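Local structure of phenol hydroxylase component phL (Pseudomonas stutzeri, 3U52) at residues A187-D192 and P197-V202; T115-L120 and L182-A187. The protein probably serves as a helical structural subunit of a multicomponent phenol hydroxylase, working with a partner subunit that would carry the diiron site for phenol oxidation. All blocks are in the same frame, centred on the assembly; numbering follows the deposited sequence.

Two successive contacts along helix 180-191 illustrate how one short helix can join several others. Interaction 2 uses its first half, packed against residues 115-120. Interaction 1 uses its end, where the chain turns into helix 196-205. The contacts share Ala187, and their centres lie about 13 Å apart. Tyr188 connects them directly: its CD1 lies 3.5 Å from Leu120 O, the carbonyl oxygen that takes part in interaction 2. Interaction 1 is the more buried, and the side chain of its Val202 is about 7 Å from a bound xenon. Both contacts lie close to a chain of another protein in the assembly.

Interaction 1: A187-D192 and P197-V202; sequences AYWMDD and PMRKLV
Met198 opens the contact by setting its CG 3.9 Å from Trp189 CZ3, near the plane of the indole and at its rim, before its bent chain carries the sulfur away. Arg199 follows and carries most of the contact. Its aliphatic part passes over one face of the indole, where Arg199 CG lies 3.4 Å from Trp189 CZ2. Arg199 CD makes a CH-pi contact over the face of the five-membered ring of Trp189, 3.8 Å from its centroid. The indole reaches beneath this chain because Trp189 CG is anti to its own backbone N (chi1 176°). Consecutive helices 180-191 and 196-205 are joined by a short loop, their segments at 78°, and Trp189 lies in the angle between them. Beyond CD, the Arg199 chain bends and turns its guanidinium 49° from the indole plane. Met190 SD covers one face of that group, 3.8 Å from Arg199 CZ, while the charge is met by a salt bridge to Glu203 and a hydrogen bond to a polar side chain of another protein's chain. His128 stacks on the Trp189 ring, tying the pair of helices to helix 126-143. One turn beyond Met198, Val202 brings CG2 to 4.3 Å from Trp189 CH2, again at the indole edge, and also packs on an aromatic side chain of the other protein's chain.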
loop_
_atom_site.group_PDB
_atom_site.type_symbol
_atom_site.label_atom_id
_atom_site.label_comp_id
_atom_site.label_asym_id
_atom_site.label_seq_id
_atom_site.Cartn_x
_atom_site.Cartn_y
_atom_site.Cartn_z
ATOM N N ALA D 187 26.735 38.345 -6.211
ATOM C CA ALA D 187 27.689 39.373 -6.582
ATOM C C ALA D 187 29.110 38.840 -6.482
ATOM O O ALA D 187 29.907 39.149 -7.345
ATOM C CB ALA D 187 27.492 40.628 -5.750
ATOM N N TYR D 188 29.424 37.993 -5.489
ATOM C CA TYR D 188 30.753 37.312 -5.446
ATOM C C TYR D 188 31.010 36.409 -6.688
ATOM O O TYR D 188 32.053 36.479 -7.325
ATOM C CB TYR D 188 30.950 36.502 -4.139
ATOM C CG TYR D 188 30.899 37.331 -2.873
ATOM C CD1 TYR D 188 30.033 37.011 -1.835
ATOM C CD2 TYR D 188 31.710 38.455 -2.730
ATOM C CE1 TYR D 188 29.977 37.777 -0.675
ATOM C CE2 TYR D 188 31.673 39.233 -1.590
ATOM C CZ TYR D 188 30.789 38.894 -0.570
ATOM O OH TYR D 188 30.751 39.690 0.543
ATOM N N TRP D 189 30.040 35.558 -7.010
ATOM C CA TRP D 189 30.082 34.688 -8.185
ATOM C C TRP D 189 30.389 35.480 -9.458
ATOM O O TRP D 189 31.245 35.053 -10.254
ATOM C CB TRP D 189 28.745 33.949 -8.309
ATOM C CG TRP D 189 28.561 33.110 -9.472
ATOM C CD1 TRP D 189 27.699 33.342 -10.519
ATOM C CD2 TRP D 189 29.218 31.877 -9.748
ATOM N NE1 TRP D 189 27.791 32.311 -11.438
ATOM C CE2 TRP D 189 28.726 31.409 -10.992
ATOM C CE3 TRP D 189 30.194 31.110 -9.067
ATOM C CZ2 TRP D 189 29.130 30.190 -11.545
ATOM C CZ3 TRP D 189 30.620 29.904 -9.647
ATOM C CH2 TRP D 189 30.111 29.474 -10.877
ATOM N N MET D 190 29.720 36.609 -9.626
ATOM C CA MET D 190 29.788 37.410 -10.868
ATOM C C MET D 190 31.055 38.302 -10.962
ATOM O O MET D 190 31.654 38.433 -12.047
ATOM C CB MET D 190 28.557 38.287 -11.036
ATOM C CG MET D 190 27.228 37.543 -11.343
ATOM S SD MET D 190 27.290 36.494 -12.793
ATOM C CE MET D 190 27.220 37.704 -14.135
ATOM N N ASP D 191 31.458 38.863 -9.826
ATOM C CA ASP D 191 32.499 39.913 -9.782
ATOM C C ASP D 191 33.747 39.662 -8.934
ATOM O O ASP D 191 34.746 40.328 -9.139
ATOM C CB ASP D 191 31.872 41.232 -9.357
ATOM C CG ASP D 191 30.777 41.690 -10.310
ATOM O OD1 ASP D 191 30.914 41.517 -11.553
ATOM O OD2 ASP D 191 29.755 42.219 -9.814
ATOM N N ASP D 192 33.708 38.739 -7.965
ATOM C CA ASP D 192 34.911 38.445 -7.184
ATOM C C ASP D 192 35.876 37.627 -8.030
ATOM O O ASP D 192 35.519 36.582 -8.569
ATOM C CB ASP D 192 34.591 37.697 -5.879
ATOM C CG ASP D 192 35.808 37.575 -4.947
ATOM O OD1 ASP D 192 36.949 37.339 -5.413
ATOM O OD2 ASP D 192 35.626 37.720 -3.724
ATOM N N PRO D 197 37.691 31.868 -12.268
ATOM C CA PRO D 197 38.106 30.630 -12.930
ATOM C C PRO D 197 36.999 29.548 -12.874
ATOM O O PRO D 197 36.806 28.793 -13.842
ATOM C CB PRO D 197 39.312 30.193 -12.118
ATOM C CG PRO D 197 39.903 31.530 -11.608
ATOM C CD PRO D 197 38.645 32.279 -11.230
ATOM N N MET D 198 36.278 29.490 -11.765
ATOM C CA MET D 198 35.201 28.466 -11.670
ATOM C C MET D 198 34.066 28.813 -12.605
ATOM O O MET D 198 33.577 27.970 -13.339
ATOM C CB MET D 198 34.724 28.294 -10.252
ATOM C CG MET D 198 33.525 27.319 -10.133
ATOM S SD MET D 198 33.993 25.580 -10.404
ATOM C CE MET D 198 34.568 25.139 -8.771
ATOM N N ARG D 199 33.662 30.081 -12.601
ATOM C CA ARG D 199 32.536 30.486 -13.383
ATOM C C ARG D 199 32.807 30.289 -14.879
ATOM O O ARG D 199 31.928 29.827 -15.616
ATOM C CB ARG D 199 32.251 31.923 -13.063
ATOM C CG ARG D 199 30.943 32.338 -13.484
ATOM C CD ARG D 199 30.768 33.791 -13.121
ATOM N NE ARG D 199 30.166 34.200 -14.315
ATOM C CZ ARG D 199 30.277 35.341 -14.920
ATOM N NH1 ARG D 199 30.971 36.376 -14.448
ATOM N NH2 ARG D 199 29.627 35.374 -16.039
ATOM N N LYS D 200 34.025 30.647 -15.319
ATOM C CA LYS D 200 34.463 30.402 -16.694
ATOM C C LYS D 200 34.466 28.908 -17.032
ATOM O O LYS D 200 34.037 28.513 -18.124
ATOM C CB LYS D 200 35.889 30.980 -16.956
ATOM C CG LYS D 200 36.396 30.629 -18.413
ATOM C CD LYS D 200 37.723 31.316 -18.767
ATOM C CE LYS D 200 38.338 30.783 -20.059
ATOM N NZ LYS D 200 37.349 30.665 -21.185
ATOM N N LEU D 201 34.979 28.079 -16.119
ATOM C CA LEU D 201 34.989 26.637 -16.350
ATOM C C LEU D 201 33.541 26.108 -16.480
ATOM O O LEU D 201 33.235 25.334 -17.422
ATOM C CB LEU D 201 35.730 25.885 -15.242
ATOM C CG LEU D 201 35.458 24.372 -15.138
ATOM C CD1 LEU D 201 35.901 23.649 -16.431
ATOM C CD2 LEU D 201 36.106 23.785 -13.897
ATOM N N VAL D 202 32.660 26.480 -15.536
ATOM C CA VAL D 202 31.246 26.061 -15.647
ATOM C C VAL D 202 30.606 26.498 -16.962
ATOM O O VAL D 202 29.969 25.690 -17.657
ATOM C CB VAL D 202 30.369 26.527 -14.427
ATOM C CG1 VAL D 202 28.920 26.299 -14.736
ATOM C CG2 VAL D 202 30.831 25.841 -13.141
#

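Interaction 2: T115-L120 and L182-A187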
loop_
_atom_site.group_PDB
_atom_site.type_symbol
_atom_site.label_atom_id
_atom_site.label_comp_id
_atom_site.label_asym_id
_atom_site.label_seq_id
_atom_site.Cartn_x
_atom_site.Cartn_y
_atom_site.Cartn_z
ATOM N N THR D 115 32.008 36.160 9.870
ATOM C CA THR D 115 31.843 34.729 9.650
ATOM C C THR D 115 30.724 34.451 8.640
ATOM O O THR D 115 30.859 33.578 7.786
ATOM C CB THR D 115 31.536 34.031 10.964
ATOM O OG1 THR D 115 32.565 34.357 11.905
ATOM C CG2 THR D 115 31.466 32.548 10.789
ATOM N N GLN D 116 29.631 35.203 8.725
ATOM C CA GLN D 116 28.565 35.084 7.744
ATOM C C GLN D 116 29.009 35.425 6.315
ATOM O O GLN D 116 28.559 34.787 5.355
ATOM C CB GLN D 116 27.396 35.968 8.125
ATOM C CG GLN D 116 26.670 35.571 9.401
ATOM C CD GLN D 116 25.598 36.575 9.768
ATOM O OE1 GLN D 116 25.508 37.638 9.173
ATOM N NE2 GLN D 116 24.759 36.230 10.733
ATOM N N LYS D 117 29.889 36.430 6.173
ATOM C CA LYS D 117 30.369 36.820 4.842
ATOM C C LYS D 117 31.257 35.753 4.248
ATOM O O LYS D 117 31.178 35.486 3.065
ATOM C CB LYS D 117 31.043 38.191 4.853
ATOM C CG LYS D 117 30.044 39.379 4.645
ATOM C CD LYS D 117 28.762 39.295 5.552
ATOM C CE LYS D 117 27.745 40.407 5.270
ATOM N NZ LYS D 117 26.384 39.980 5.740
ATOM N N GLN D 118 32.078 35.120 5.084
ATOM C CA GLN D 118 32.874 33.966 4.679
ATOM C C GLN D 118 32.001 32.838 4.123
ATOM O O GLN D 118 32.417 32.156 3.207
ATOM C CB GLN D 118 33.711 33.405 5.837
ATOM C CG GLN D 118 34.956 34.235 6.215
ATOM C CD GLN D 118 35.795 33.573 7.333
ATOM O OE1 GLN D 118 35.349 33.463 8.476
ATOM N NE2 GLN D 118 37.013 33.144 6.998
ATOM N N LEU D 119 30.817 32.619 4.684
ATOM C CA LEU D 119 29.909 31.599 4.120
ATOM C C LEU D 119 29.307 32.034 2.805
ATOM O O LEU D 119 29.197 31.240 1.872
ATOM C CB LEU D 119 28.797 31.260 5.099
ATOM C CG LEU D 119 29.221 30.608 6.417
ATOM C CD1 LEU D 119 28.003 30.340 7.260
ATOM C CD2 LEU D 119 30.028 29.312 6.201
ATOM N N LEU D 120 28.909 33.298 2.738
ATOM C CA LEU D 120 28.336 33.857 1.523
ATOM C C LEU D 120 29.351 33.875 0.383
ATOM O O LEU D 120 28.981 33.864 -0.803
ATOM C CB LEU D 120 27.827 35.262 1.788
ATOM C CG LEU D 120 26.654 35.337 2.754
ATOM C CD1 LEU D 120 26.076 36.764 2.807
ATOM C CD2 LEU D 120 25.590 34.282 2.349
ATOM N N LEU D 182 21.412 36.288 -0.628
ATOM C CA LEU D 182 21.542 35.621 -1.916
ATOM C C LEU D 182 22.019 36.606 -2.986
ATOM O O LEU D 182 22.834 36.267 -3.855
ATOM C CB LEU D 182 20.217 35.028 -2.324
ATOM C CG LEU D 182 19.980 33.521 -2.258
ATOM C CD1 LEU D 182 21.108 32.633 -1.784
ATOM C CD2 LEU D 182 18.676 33.203 -1.616
ATOM N N ASP D 183 21.506 37.827 -2.907
ATOM C CA ASP D 183 22.002 38.947 -3.745
ATOM C C ASP D 183 23.509 39.154 -3.558
ATOM O O ASP D 183 24.262 39.265 -4.520
ATOM C CB ASP D 183 21.241 40.240 -3.410
ATOM C CG ASP D 183 19.764 40.188 -3.793
ATOM O OD1 ASP D 183 19.308 39.222 -4.466
ATOM O OD2 ASP D 183 19.022 41.154 -3.463
ATOM N N GLU D 184 23.945 39.190 -2.305
ATOM C CA GLU D 184 25.332 39.444 -1.971
ATOM C C GLU D 184 26.245 38.356 -2.519
ATOM O O GLU D 184 27.291 38.653 -3.101
ATOM C CB GLU D 184 25.472 39.568 -0.453
ATOM C CG GLU D 184 26.904 39.612 0.038
ATOM C CD GLU D 184 27.024 39.895 1.537
ATOM O OE1 GLU D 184 26.009 40.281 2.167
ATOM O OE2 GLU D 184 28.140 39.717 2.080
ATOM N N SER D 185 25.848 37.097 -2.307
ATOM C CA SER D 185 26.620 35.929 -2.707
ATOM C C SER D 185 26.684 35.822 -4.206
ATOM O O SER D 185 27.710 35.485 -4.731
ATOM C CB SER D 185 26.004 34.657 -2.129
ATOM O OG SER D 185 26.918 33.597 -2.234
ATOM N N LYS D 186 25.592 36.110 -4.899
ATOM C CA LYS D 186 25.634 36.159 -6.352
ATOM C C LYS D 186 26.627 37.208 -6.882
ATOM O O LYS D 186 27.289 36.958 -7.861
ATOM C CB LYS D 186 24.281 36.401 -6.959
ATOM C CG LYS D 186 24.227 36.065 -8.451
ATOM C CD LYS D 186 22.809 35.657 -8.735
ATOM C CE LYS D 186 22.551 35.344 -10.183
ATOM N NZ LYS D 186 21.044 35.343 -10.364
ATOM N N ALA D 187 26.735 38.345 -6.211
ATOM C CA ALA D 187 27.689 39.373 -6.582
ATOM C C ALA D 187 29.110 38.840 -6.482
ATOM O O ALA D 187 29.907 39.149 -7.345
ATOM C CB ALA D 187 27.492 40.628 -5.750
#
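Leu120 and Ser185 mark the nearest backbone approach, their CA atoms 5.0 Å apart, where the segments of two helices cross at -59° with axes 9.9 Å apart. The close approach allows a side chain of one helix to bond the backbone of the other: Ser185 OG donates a short hydrogen bond of 2.5 Å to Leu120 O. The hydroxyl approaches in the carbonyl plane, on a lone pair of Leu120 O, with a C=O...O angle of 142°. Both residues are buried, so the bond provides a partner for a hydroxyl and a carbonyl oxygen within the interface. Glu184, the preceding residue, extends its chain across the neighbouring helix at about a right angle to the side chains of Leu120 and Lys117. Leu120 CD1 lies almost directly over the plane of its carboxylate, 3.5 Å from Glu184 CD, so that a methyl group supports a charged one. Lys117 meets the carboxylate at its oxygen edge, close to its plane. A bend at chi2 (48°) brings its methylenes past that edge, CG of Lys117 3.2 Å from Glu184 OE2. The ammonium remains farther off: Lys117 NZ to Glu184 OE1 is a long salt bridge of 3.6 Å. The firmer polar partner of Glu184 is Tyr188, one turn later in its own helix, whose hydroxyl hydrogen-bonds OE2. This bond would limit the rotation of the carboxylate, while the nearby lysine would be expected to favour its charged form. The contact thus joins helix 113-122 to helix 180-191, while Ser185 also packs on Val124 and Pro125 in the connection to helix 126-143, and Leu119 and Leu182 both reach helix 147-175.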